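Local coordinates for ethyl acetate hydrolase (Pseudomonas veronii, PDB 5EFZ), which hydrolyses ethyl acetate and other short acetyl esters as a homodimeric alpha/beta-hydrolase-fold esterase, serving the breakdown of methyl ketones such as 2-butanone, at residues A[63-68]-A[155-160]; A[141-146]-A[167-172]; A[159-164]-A[291-296]; A[295-300]-A[318-323]. All coordinates share one frame; numbering follows the deposited sequence.

Contact 1 of 4, residues A[63-68]-A[155-160]. With ACT (acetate ion), chain O.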
# COMPACT_ATOMS: atom_id res chain seq x y z
N LEU A 63 24.57 -14.48 13.88
CA LEU A 63 24.21 -14.84 12.49
C LEU A 63 23.29 -13.77 11.95
O LEU A 63 22.34 -13.40 12.62
CB LEU A 63 23.52 -16.19 12.43
CG LEU A 63 22.96 -16.59 11.05
CD1 LEU A 63 24.10 -16.98 10.14
CD2 LEU A 63 22.03 -17.77 11.24
N VAL A 64 23.58 -13.29 10.74
CA VAL A 64 22.78 -12.25 10.10
C VAL A 64 22.33 -12.77 8.73
O VAL A 64 23.13 -12.79 7.79
CB VAL A 64 23.59 -10.95 9.93
CG1 VAL A 64 22.69 -9.85 9.36
CG2 VAL A 64 24.15 -10.49 11.33
N PRO A 65 21.07 -13.22 8.62
CA PRO A 65 20.52 -13.59 7.30
C PRO A 65 20.23 -12.35 6.47
O PRO A 65 20.18 -11.26 7.01
CB PRO A 65 19.19 -14.31 7.63
CG PRO A 65 19.28 -14.63 9.13
CD PRO A 65 20.09 -13.47 9.70
N THR A 66 20.06 -12.51 5.16
CA THR A 66 19.84 -11.35 4.30
C THR A 66 18.37 -11.29 3.89
O THR A 66 17.61 -12.27 4.04
CB THR A 66 20.75 -11.40 3.04
OG1 THR A 66 20.42 -12.56 2.28
CG2 THR A 66 22.27 -11.52 3.44
N TRP A 67 17.96 -10.13 3.38
CA TRP A 67 16.55 -9.88 3.13
C TRP A 67 16.25 -9.95 1.64
O TRP A 67 17.12 -10.26 0.82
CB TRP A 67 16.13 -8.52 3.70
CG TRP A 67 16.98 -7.34 3.27
CD1 TRP A 67 17.34 -6.99 1.99
CD2 TRP A 67 17.53 -6.33 4.14
NE1 TRP A 67 18.10 -5.83 2.01
CE2 TRP A 67 18.24 -5.42 3.32
CE3 TRP A 67 17.50 -6.13 5.53
CZ2 TRP A 67 18.90 -4.30 3.85
CZ3 TRP A 67 18.17 -5.03 6.05
CH2 TRP A 67 18.86 -4.12 5.22
N TYR A 68 14.99 -9.67 1.30
CA TYR A 68 14.54 -9.75 -0.09
C TYR A 68 15.34 -8.79 -0.99
O TYR A 68 15.40 -7.62 -0.68
CB TYR A 68 13.05 -9.40 -0.18
CG TYR A 68 12.59 -9.32 -1.64
CD1 TYR A 68 12.23 -10.47 -2.34
CD2 TYR A 68 12.51 -8.09 -2.30
CE1 TYR A 68 11.81 -10.41 -3.68
CE2 TYR A 68 12.09 -8.01 -3.65
CZ TYR A 68 11.75 -9.17 -4.32
OH TYR A 68 11.35 -9.08 -5.63
N GLN A 155 12.10 -13.36 9.05
CA GLN A 155 11.48 -14.67 8.83
C GLN A 155 12.45 -15.80 9.12
O GLN A 155 12.08 -16.77 9.78
CB GLN A 155 11.01 -14.79 7.38
CG GLN A 155 9.83 -13.87 7.02
CD GLN A 155 9.38 -14.11 5.58
OE1 GLN A 155 10.21 -14.11 4.67
NE2 GLN A 155 8.09 -14.39 5.39
N GLN A 156 13.69 -15.69 8.62
CA GLN A 156 14.70 -16.70 8.94
C GLN A 156 15.06 -16.73 10.43
O GLN A 156 15.37 -17.78 10.98
CB GLN A 156 15.97 -16.46 8.11
CG GLN A 156 15.74 -16.72 6.59
CD GLN A 156 16.84 -16.11 5.74
OE1 GLN A 156 17.90 -16.73 5.55
NE2 GLN A 156 16.62 -14.88 5.27
N THR A 157 15.06 -15.56 11.07
CA THR A 157 15.32 -15.48 12.50
C THR A 157 14.29 -16.27 13.32
O THR A 157 14.66 -17.05 14.21
CB THR A 157 15.36 -13.99 12.95
OG1 THR A 157 16.48 -13.35 12.32
CG2 THR A 157 15.48 -13.85 14.51
N TYR A 158 13.00 -16.08 13.03
CA TYR A 158 11.96 -16.85 13.70
C TYR A 158 12.11 -18.34 13.43
O TYR A 158 12.00 -19.18 14.34
CB TYR A 158 10.57 -16.39 13.24
CG TYR A 158 10.11 -15.12 13.91
CD1 TYR A 158 10.01 -15.04 15.31
CD2 TYR A 158 9.76 -13.99 13.16
CE1 TYR A 158 9.55 -13.85 15.93
CE2 TYR A 158 9.30 -12.81 13.78
CZ TYR A 158 9.20 -12.76 15.16
OH TYR A 158 8.75 -11.58 15.75
N GLU A 159 12.35 -18.68 12.18
CA GLU A 159 12.50 -20.09 11.85
C GLU A 159 13.69 -20.72 12.61
O GLU A 159 13.59 -21.85 13.12
CB GLU A 159 12.68 -20.26 10.34
CG GLU A 159 12.98 -21.71 9.90
CD GLU A 159 11.80 -22.70 10.00
OE1 GLU A 159 10.61 -22.29 10.13
OE2 GLU A 159 12.07 -23.93 9.97
N TRP A 160 14.79 -19.98 12.71
CA TRP A 160 15.93 -20.43 13.53
C TRP A 160 15.51 -20.70 14.97
O TRP A 160 15.81 -21.76 15.53
CB TRP A 160 17.06 -19.37 13.53
CG TRP A 160 18.21 -19.74 12.64
CD1 TRP A 160 18.47 -19.28 11.37
CD2 TRP A 160 19.23 -20.72 12.93
NE1 TRP A 160 19.59 -19.90 10.87
CE2 TRP A 160 20.10 -20.75 11.83
CE3 TRP A 160 19.54 -21.50 14.06
CZ2 TRP A 160 21.23 -21.57 11.80
CZ3 TRP A 160 20.67 -22.29 14.04
CH2 TRP A 160 21.49 -22.33 12.91
C ACT O . 12.67 -7.33 2.57
O ACT O . 11.50 -6.93 2.82
OXT ACT O . 12.96 -8.54 2.87
CH3 ACT O . 13.67 -6.40 1.96
O HOH W 1 19.93 -15.22 4.31
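The W160 indole and the W67 ring are each met by a methyl group arriving at a slant. The L63 side chain crosses that of W160 at about a right angle, and its CD2 comes within 3.3 Å of W160 NE1; a branched aliphatic side chain suits a place against a broad aromatic one. Beside W67 lies the methyl of a bound acetate, probably a crystallisation component, its CH3 3.7 Å from W67 CG.

The third flat group is the amide of Q156. Extended beyond CG, this side chain slides antiparallel past the P65 ring, so that P65 CB sits 3.4 Å from Q156 OE1. Its two ends then clasp the chain just after the proline. NE2 gives T66 O a weak bond of 3.1 Å, bent to 134°, and has a further acceptor in M152 O, while OE1 accepts a hydrogen bond from a water that in turn accepts from T66 N at 2.8 Å. Glutamine, donor and acceptor in one group, fits this buried spot well. Q131 holds both Q156 OE1 and W160 NE1, and the rings of Y164 and F167 meet the indole at about 50° and 40°.

Farther on, Y68 N points at acetate OXT, 2.8 Å away. S151, H334 and M152 N bind the same ion, so Y68 N and M152 N are consistent with an oxyanion hole. Helix 152-163 packs over strand 61-65, the axes of the two short segments 8.9 Å apart at closest, with strand 92-96 beside that strand in the sheet and helix 124-139 flanking the helix.

Contact 2 of 4, residues A[141-146]-A[167-172]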
# COMPACT_ATOMS: atom_id res chain seq x y z
N ILE A 141 30.69 -24.18 15.08
CA ILE A 141 29.89 -23.38 16.02
C ILE A 141 28.67 -24.21 16.48
O ILE A 141 27.98 -24.82 15.66
CB ILE A 141 29.44 -22.07 15.35
CG1 ILE A 141 30.66 -21.16 15.14
CG2 ILE A 141 28.36 -21.34 16.18
CD1 ILE A 141 30.37 -19.99 14.18
N GLU A 142 28.42 -24.22 17.79
CA GLU A 142 27.36 -25.07 18.32
C GLU A 142 26.23 -24.29 19.02
O GLU A 142 25.30 -24.90 19.54
CB GLU A 142 27.96 -26.09 19.30
CG GLU A 142 29.03 -27.00 18.68
CD GLU A 142 28.47 -27.97 17.64
OE1 GLU A 142 27.22 -28.07 17.49
OE2 GLU A 142 29.28 -28.65 16.98
N SER A 143 26.31 -22.96 19.04
CA SER A 143 25.22 -22.11 19.48
C SER A 143 25.49 -20.70 18.96
O SER A 143 26.60 -20.39 18.56
CB SER A 143 25.05 -22.11 21.02
OG SER A 143 26.15 -21.49 21.66
N LEU A 144 24.45 -19.86 18.95
CA LEU A 144 24.54 -18.46 18.51
C LEU A 144 24.23 -17.46 19.64
O LEU A 144 23.19 -17.59 20.31
CB LEU A 144 23.60 -18.22 17.34
CG LEU A 144 24.02 -18.99 16.08
CD1 LEU A 144 22.86 -19.12 15.08
CD2 LEU A 144 25.24 -18.31 15.45
N ALA A 145 25.11 -16.47 19.84
CA ALA A 145 24.84 -15.39 20.79
C ALA A 145 23.60 -14.60 20.39
O ALA A 145 22.90 -14.09 21.25
CB ALA A 145 26.04 -14.45 20.93
N LEU A 146 23.34 -14.50 19.08
CA LEU A 146 22.22 -13.70 18.56
C LEU A 146 21.97 -14.12 17.12
O LEU A 146 22.94 -14.36 16.40
CB LEU A 146 22.53 -12.19 18.62
CG LEU A 146 21.54 -11.25 17.91
CD1 LEU A 146 20.19 -11.30 18.69
CD2 LEU A 146 22.09 -9.82 17.92
N PHE A 167 19.85 -23.76 20.27
CA PHE A 167 20.97 -23.23 19.52
C PHE A 167 20.97 -21.69 19.56
O PHE A 167 22.03 -21.06 19.53
CB PHE A 167 20.88 -23.75 18.07
CG PHE A 167 22.19 -23.79 17.32
CD1 PHE A 167 22.68 -22.66 16.68
CD2 PHE A 167 22.89 -24.99 17.22
CE1 PHE A 167 23.89 -22.72 15.92
CE2 PHE A 167 24.09 -25.06 16.49
CZ PHE A 167 24.59 -23.93 15.84
N VAL A 168 19.78 -21.10 19.59
CA VAL A 168 19.64 -19.65 19.46
C VAL A 168 19.48 -19.04 20.85
O VAL A 168 18.45 -19.23 21.51
CB VAL A 168 18.43 -19.30 18.54
CG1 VAL A 168 18.28 -17.78 18.35
CG2 VAL A 168 18.58 -20.03 17.17
N LYS A 169 20.51 -18.34 21.33
CA LYS A 169 20.44 -17.79 22.69
C LYS A 169 19.60 -16.51 22.75
O LYS A 169 18.98 -16.22 23.79
CB LYS A 169 21.84 -17.53 23.26
CG LYS A 169 22.74 -18.78 23.30
CD LYS A 169 22.01 -19.93 24.01
CE LYS A 169 22.90 -21.16 24.13
NZ LYS A 169 22.22 -22.33 24.80
N ARG A 170 19.62 -15.74 21.66
CA ARG A 170 18.92 -14.45 21.57
C ARG A 170 18.46 -14.29 20.15
O ARG A 170 19.17 -14.72 19.26
CB ARG A 170 19.82 -13.27 21.94
CG ARG A 170 20.42 -13.36 23.34
CD ARG A 170 21.43 -12.22 23.53
NE ARG A 170 22.10 -12.35 24.83
CZ ARG A 170 23.16 -13.14 25.04
NH1 ARG A 170 23.66 -13.89 24.06
NH2 ARG A 170 23.69 -13.20 26.26
N ALA A 171 17.30 -13.67 19.94
CA ALA A 171 16.76 -13.46 18.61
C ALA A 171 16.23 -12.04 18.53
O ALA A 171 15.57 -11.54 19.45
CB ALA A 171 15.65 -14.49 18.30
N ALA A 172 16.54 -11.37 17.43
CA ALA A 172 15.99 -10.05 17.17
C ALA A 172 15.35 -10.07 15.79
O ALA A 172 16.03 -10.17 14.74
CB ALA A 172 17.07 -8.96 17.27
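F167 swings its ring under the loop 141-146, with CG anti to the backbone N (chi1 -156°). One face is then covered by backbone rather than side chain: S143 CA stands over the ring centre, 3.9 Å from the centroid, in a CH-pi contact, and E142 O lies over the same face nearer the rim. L144, whose CG is anti to its carbonyl carbon, brings the isobutyl group to the ring edge, L144 CG lying 3.7 Å from F167 CE1.

The backbones hold this in place. L144 N donates to F167 O at 2.8 Å, almost straight, and K169 N returns a bond of 3.0 Å to L144 O, which makes a single bridge between L144 and V168.

K169 and R170 use their aliphatic lengths differently. K169 is bent at chi2 (-52°), so its CB and CG pass close to L144 O and its CE comes to 3.9 Å from S143 CB, while NZ bonds to D166 O. R170 instead runs extended from CG to NE and then turns its guanidinium (chi4 83°) so that NH1 meets A145 O at 2.9 Å, on a carbonyl lone pair and in the plane of the guanidinium; its NH2 binds S358 O. A long, multidonor side chain can thus join this loop to the C-terminal tail.

L146, CG anti to the backbone N, sends CD1 over the R170 backbone to within 4.2 Å of A172 CB. Small A171 and A172 leave room for helices on the two sides of strand 170-174: 152-163 beside A171, and 342-356 beside A172 and L146. Helix 124-139 flanks I141, L144 and F167.

Contact 3 of 4, residues A[159-164]-A[291-296]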
# COMPACT_ATOMS: atom_id res chain seq x y z
N GLU A 159 12.35 -18.68 12.18
CA GLU A 159 12.50 -20.09 11.85
C GLU A 159 13.69 -20.72 12.61
O GLU A 159 13.59 -21.85 13.12
CB GLU A 159 12.68 -20.26 10.34
CG GLU A 159 12.98 -21.71 9.90
CD GLU A 159 11.80 -22.70 10.00
OE1 GLU A 159 10.61 -22.29 10.13
OE2 GLU A 159 12.07 -23.93 9.97
N TRP A 160 14.79 -19.98 12.71
CA TRP A 160 15.93 -20.43 13.53
C TRP A 160 15.51 -20.70 14.97
O TRP A 160 15.81 -21.76 15.53
CB TRP A 160 17.06 -19.37 13.53
CG TRP A 160 18.21 -19.74 12.64
CD1 TRP A 160 18.47 -19.28 11.37
CD2 TRP A 160 19.23 -20.72 12.93
NE1 TRP A 160 19.59 -19.90 10.87
CE2 TRP A 160 20.10 -20.75 11.83
CE3 TRP A 160 19.54 -21.50 14.06
CZ2 TRP A 160 21.23 -21.57 11.80
CZ3 TRP A 160 20.67 -22.29 14.04
CH2 TRP A 160 21.49 -22.33 12.91
N ALA A 161 14.79 -19.74 15.57
CA ALA A 161 14.44 -19.82 17.00
C ALA A 161 13.47 -20.95 17.28
O ALA A 161 13.44 -21.47 18.40
CB ALA A 161 13.86 -18.49 17.49
N VAL A 162 12.66 -21.33 16.29
CA VAL A 162 11.67 -22.40 16.46
C VAL A 162 12.29 -23.77 16.13
O VAL A 162 12.05 -24.75 16.83
CB VAL A 162 10.40 -22.18 15.57
CG1 VAL A 162 9.50 -23.44 15.54
CG2 VAL A 162 9.61 -20.99 16.07
N ARG A 163 13.10 -23.82 15.08
CA ARG A 163 13.63 -25.09 14.57
C ARG A 163 14.77 -25.64 15.43
O ARG A 163 14.88 -26.86 15.64
CB ARG A 163 14.10 -24.91 13.12
CG ARG A 163 14.59 -26.18 12.44
CD ARG A 163 15.17 -25.94 11.06
NE ARG A 163 14.13 -25.69 10.08
CZ ARG A 163 13.91 -26.45 9.01
NH1 ARG A 163 14.66 -27.52 8.77
NH2 ARG A 163 12.91 -26.14 8.21
N TYR A 164 15.60 -24.74 15.95
CA TYR A 164 16.70 -25.11 16.82
C TYR A 164 16.70 -24.31 18.13
O TYR A 164 17.57 -23.45 18.35
CB TYR A 164 18.03 -24.91 16.09
CG TYR A 164 18.16 -25.62 14.77
CD1 TYR A 164 18.13 -24.92 13.58
CD2 TYR A 164 18.35 -27.00 14.72
CE1 TYR A 164 18.27 -25.54 12.38
CE2 TYR A 164 18.48 -27.65 13.50
CZ TYR A 164 18.44 -26.91 12.34
OH TYR A 164 18.58 -27.52 11.13
N GLY A 291 5.69 -21.04 21.02
CA GLY A 291 5.89 -21.49 22.39
C GLY A 291 7.15 -22.33 22.56
O GLY A 291 7.62 -22.51 23.69
N ARG A 292 7.68 -22.86 21.45
CA ARG A 292 8.95 -23.62 21.47
C ARG A 292 10.19 -22.73 21.64
O ARG A 292 11.28 -23.22 21.98
CB ARG A 292 9.10 -24.43 20.16
CG ARG A 292 8.29 -25.70 20.12
CD ARG A 292 8.22 -26.32 18.72
NE ARG A 292 9.52 -26.43 18.06
CZ ARG A 292 9.79 -27.31 17.10
NH1 ARG A 292 8.87 -28.19 16.70
NH2 ARG A 292 11.01 -27.34 16.56
N ILE A 293 10.04 -21.44 21.37
CA ILE A 293 11.18 -20.55 21.37
C ILE A 293 11.76 -20.42 22.78
O ILE A 293 11.04 -20.12 23.71
CB ILE A 293 10.81 -19.16 20.82
CG1 ILE A 293 10.42 -19.29 19.35
CG2 ILE A 293 11.97 -18.19 21.06
CD1 ILE A 293 10.00 -17.96 18.72
N LYS A 294 13.06 -20.68 22.93
CA LYS A 294 13.76 -20.49 24.20
C LYS A 294 14.64 -19.23 24.21
O LYS A 294 15.03 -18.73 25.29
CB LYS A 294 14.62 -21.71 24.52
CG LYS A 294 13.78 -22.97 24.75
CD LYS A 294 14.64 -24.21 24.96
CE LYS A 294 15.26 -24.24 26.31
NZ LYS A 294 15.90 -25.57 26.56
N ALA A 295 14.96 -18.74 23.02
CA ALA A 295 15.80 -17.54 22.86
C ALA A 295 15.19 -16.34 23.54
O ALA A 295 13.98 -16.13 23.44
CB ALA A 295 16.01 -17.20 21.36
N LYS A 296 16.02 -15.53 24.19
CA LYS A 296 15.57 -14.18 24.59
C LYS A 296 15.29 -13.40 23.34
O LYS A 296 16.21 -13.14 22.53
CB LYS A 296 16.64 -13.48 25.46
CG LYS A 296 16.23 -12.08 26.00
CD LYS A 296 15.04 -12.20 26.94
CE LYS A 296 14.51 -10.82 27.38
NZ LYS A 296 13.25 -10.93 28.21
O HOH W 2 14.83 -20.56 20.67
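Coming out of helix 286-290, the loop sends R292 toward the last turn of helix 152-163. R292 is bent at chi3 (49°), which lays its guanidinium along that turn. NH2 donates to V162 O at 2.8 Å, though bent to 138° and from above the carbonyl plane, and NE adds a weak bond to the same oxygen. V162 CG1, anti to its own backbone N, lies over one face of the guanidinium, 3.9 Å from R292 NE. A cation suits the carbonyl end of a helix, where the aligned dipoles would favour positive charge.

I293 is the apolar partner. Its CG1 touches V162 CG2 at 3.8 Å and A161 CB at 4.0 Å, a branched chain laid against a small residue and a beta-branched one. K294 contributes its backbone: a water accepts from K294 N at 2.9 Å and donates to A161 O at 2.8 Å, adding a water bridge beside the direct contact of I293. K294 NZ forms a salt bridge with D166. The small A295 packs on V168, in the loop before strand 170-174, and K296 begins strand 296-300.

R163 points away from this loop. NE and NH2 both grip OE2 of E159, one helical turn earlier, with R163 NE at 2.7 Å from E159 OE2; H281 NE2 also hydrogen-bonds to that oxygen, and the R163 grip would favour the ionised carboxylate.

The helix so held is the one that follows the nucleophile elbow in the alpha/beta-hydrolase fold, and here its C-terminal end packs on the loop leading into a central-sheet strand.

Contact 4 of 4, residues A[295-300]-A[318-323]. With EDO (1,2-ethanediol), chain H.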
# COMPACT_ATOMS: atom_id res chain seq x y z
N ALA A 295 14.96 -18.74 23.02
CA ALA A 295 15.80 -17.54 22.86
C ALA A 295 15.19 -16.34 23.54
O ALA A 295 13.98 -16.13 23.44
CB ALA A 295 16.01 -17.20 21.36
N LYS A 296 16.02 -15.53 24.19
CA LYS A 296 15.57 -14.18 24.59
C LYS A 296 15.29 -13.40 23.34
O LYS A 296 16.21 -13.14 22.53
CB LYS A 296 16.64 -13.48 25.46
CG LYS A 296 16.23 -12.08 26.00
CD LYS A 296 15.04 -12.20 26.94
CE LYS A 296 14.51 -10.82 27.38
NZ LYS A 296 13.25 -10.93 28.21
N THR A 297 14.03 -13.01 23.14
CA THR A 297 13.63 -12.47 21.84
C THR A 297 13.05 -11.05 21.89
O THR A 297 12.16 -10.77 22.69
CB THR A 297 12.56 -13.39 21.18
OG1 THR A 297 13.07 -14.73 21.13
CG2 THR A 297 12.20 -12.92 19.78
N TYR A 298 13.59 -10.16 21.05
CA TYR A 298 13.02 -8.82 20.82
C TYR A 298 12.27 -8.81 19.48
O TYR A 298 12.83 -9.16 18.43
CB TYR A 298 14.13 -7.74 20.78
CG TYR A 298 14.70 -7.33 22.12
CD1 TYR A 298 14.35 -8.00 23.28
CD2 TYR A 298 15.62 -6.29 22.20
CE1 TYR A 298 14.91 -7.63 24.52
CE2 TYR A 298 16.18 -5.92 23.43
CZ TYR A 298 15.82 -6.58 24.56
OH TYR A 298 16.37 -6.21 25.76
N VAL A 299 10.99 -8.43 19.54
CA VAL A 299 10.15 -8.31 18.35
C VAL A 299 10.08 -6.82 18.04
O VAL A 299 9.62 -6.03 18.88
CB VAL A 299 8.74 -8.88 18.60
CG1 VAL A 299 7.84 -8.68 17.34
CG2 VAL A 299 8.80 -10.36 19.04
N MET A 300 10.60 -6.44 16.87
CA MET A 300 10.84 -5.03 16.57
C MET A 300 10.29 -4.62 15.21
O MET A 300 11.03 -4.43 14.26
CB MET A 300 12.37 -4.73 16.66
CG MET A 300 12.95 -5.12 18.06
SD MET A 300 14.71 -4.73 18.19
CE MET A 300 14.67 -2.99 18.14
N LYS A 318 3.02 -11.70 21.62
CA LYS A 318 2.24 -12.16 22.75
C LYS A 318 2.32 -13.66 22.94
O LYS A 318 2.03 -14.14 24.03
CB LYS A 318 0.78 -11.73 22.58
CG LYS A 318 0.58 -10.22 22.72
CD LYS A 318 -0.90 -9.88 22.63
CE LYS A 318 -1.14 -8.38 22.66
NZ LYS A 318 -2.57 -8.11 22.27
N MET A 319 2.70 -14.38 21.89
CA MET A 319 2.79 -15.85 21.93
C MET A 319 4.22 -16.39 22.18
O MET A 319 4.43 -17.60 22.26
CB MET A 319 2.26 -16.45 20.61
CG MET A 319 0.76 -16.27 20.42
SD MET A 319 0.24 -16.96 18.83
CE MET A 319 -1.53 -16.73 18.92
N ILE A 320 5.19 -15.48 22.29
CA ILE A 320 6.59 -15.88 22.48
C ILE A 320 7.01 -15.69 23.94
O ILE A 320 7.08 -14.56 24.44
CB ILE A 320 7.54 -15.07 21.57
CG1 ILE A 320 7.11 -15.18 20.11
CG2 ILE A 320 8.97 -15.57 21.74
CD1 ILE A 320 7.89 -14.24 19.16
N PRO A 321 7.31 -16.78 24.64
CA PRO A 321 7.60 -16.61 26.08
C PRO A 321 8.93 -15.89 26.27
O PRO A 321 9.75 -16.06 25.38
CB PRO A 321 7.66 -18.04 26.61
CG PRO A 321 7.98 -18.88 25.41
CD PRO A 321 7.39 -18.19 24.21
N ASN A 322 9.11 -15.10 27.33
CA ASN A 322 10.42 -14.47 27.61
C ASN A 322 10.66 -13.19 26.77
O ASN A 322 11.55 -12.41 27.06
CB ASN A 322 11.55 -15.50 27.37
CG ASN A 322 12.88 -15.11 27.98
OD1 ASN A 322 12.98 -14.14 28.74
ND2 ASN A 322 13.92 -15.86 27.62
N SER A 323 9.82 -12.97 25.77
CA SER A 323 10.08 -11.94 24.75
C SER A 323 9.70 -10.52 25.17
O SER A 323 9.04 -10.32 26.19
CB SER A 323 9.33 -12.30 23.46
OG SER A 323 7.92 -12.19 23.64
C1 EDO H . -2.67 -7.50 18.48
O1 EDO H . -2.72 -8.49 19.53
C2 EDO H . -3.44 -6.26 18.91
O2 EDO H . -3.01 -5.14 18.11
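Residues 296-300 form an extended strand, whereas I320 to S323 make a type II beta turn that brings S323 CA to 3.2 Å from T297 O, a CA-H...O contact. P321 fits the second position with its fixed phi, and N322 the third, where the backbone takes a positive phi of 82°, which asparagine tolerates well. The turn's own backbone bond, S323 N to I320 O, is weak, but S323 OG reinforces it by donating to I320 O at 2.6 Å; Q317 meets the same hydroxyl.

K296 crosses N322 at about a right angle. With CG anti to the backbone N and a bend at chi2 (64°), NZ meets N322 O head-on, nearly along the C=O axis, at a short 2.5 Å. NZ also reaches N322 OD1 at 3.3 Å from above the amide plane, so one ammonium closes over the backbone and the side chain of the same residue. T297 OG1 turns back to A295 O, 2.9 Å away. Deeper in, V299 CG2 lies 4.0 Å from I320 CD1.

The turn leads into strand 324-325, which runs parallel to strand 296-300 at the sheet border. Helix 286-290 packs against I320, and helix 342-356 against K296 and Y298.

In the fold
The four contacts run across the central sheet from strand 61-65 to its border strand 324-325. Contacts 1 and 3 overlap on helix 152-163, sharing E159 and W160. Contact 2 meets contact 1 through the probable hydrogen bond of L63 N to L146 O, 3.0 Å, and contacts 3 and 4 through that of A171 N to K296 O, 2.9 Å. Y158 of that helix reaches contact 4, its OH 3.4 Å from V299 CG1. Contact 1 lies nearest the presumed triad: the acetate bonded to Y68 N also binds S151 and H334, and the Q156 side chain is about 8 Å from that of S151; V299 lies about 11 Å from D305. Contacts 2 and 3 lie away from the site.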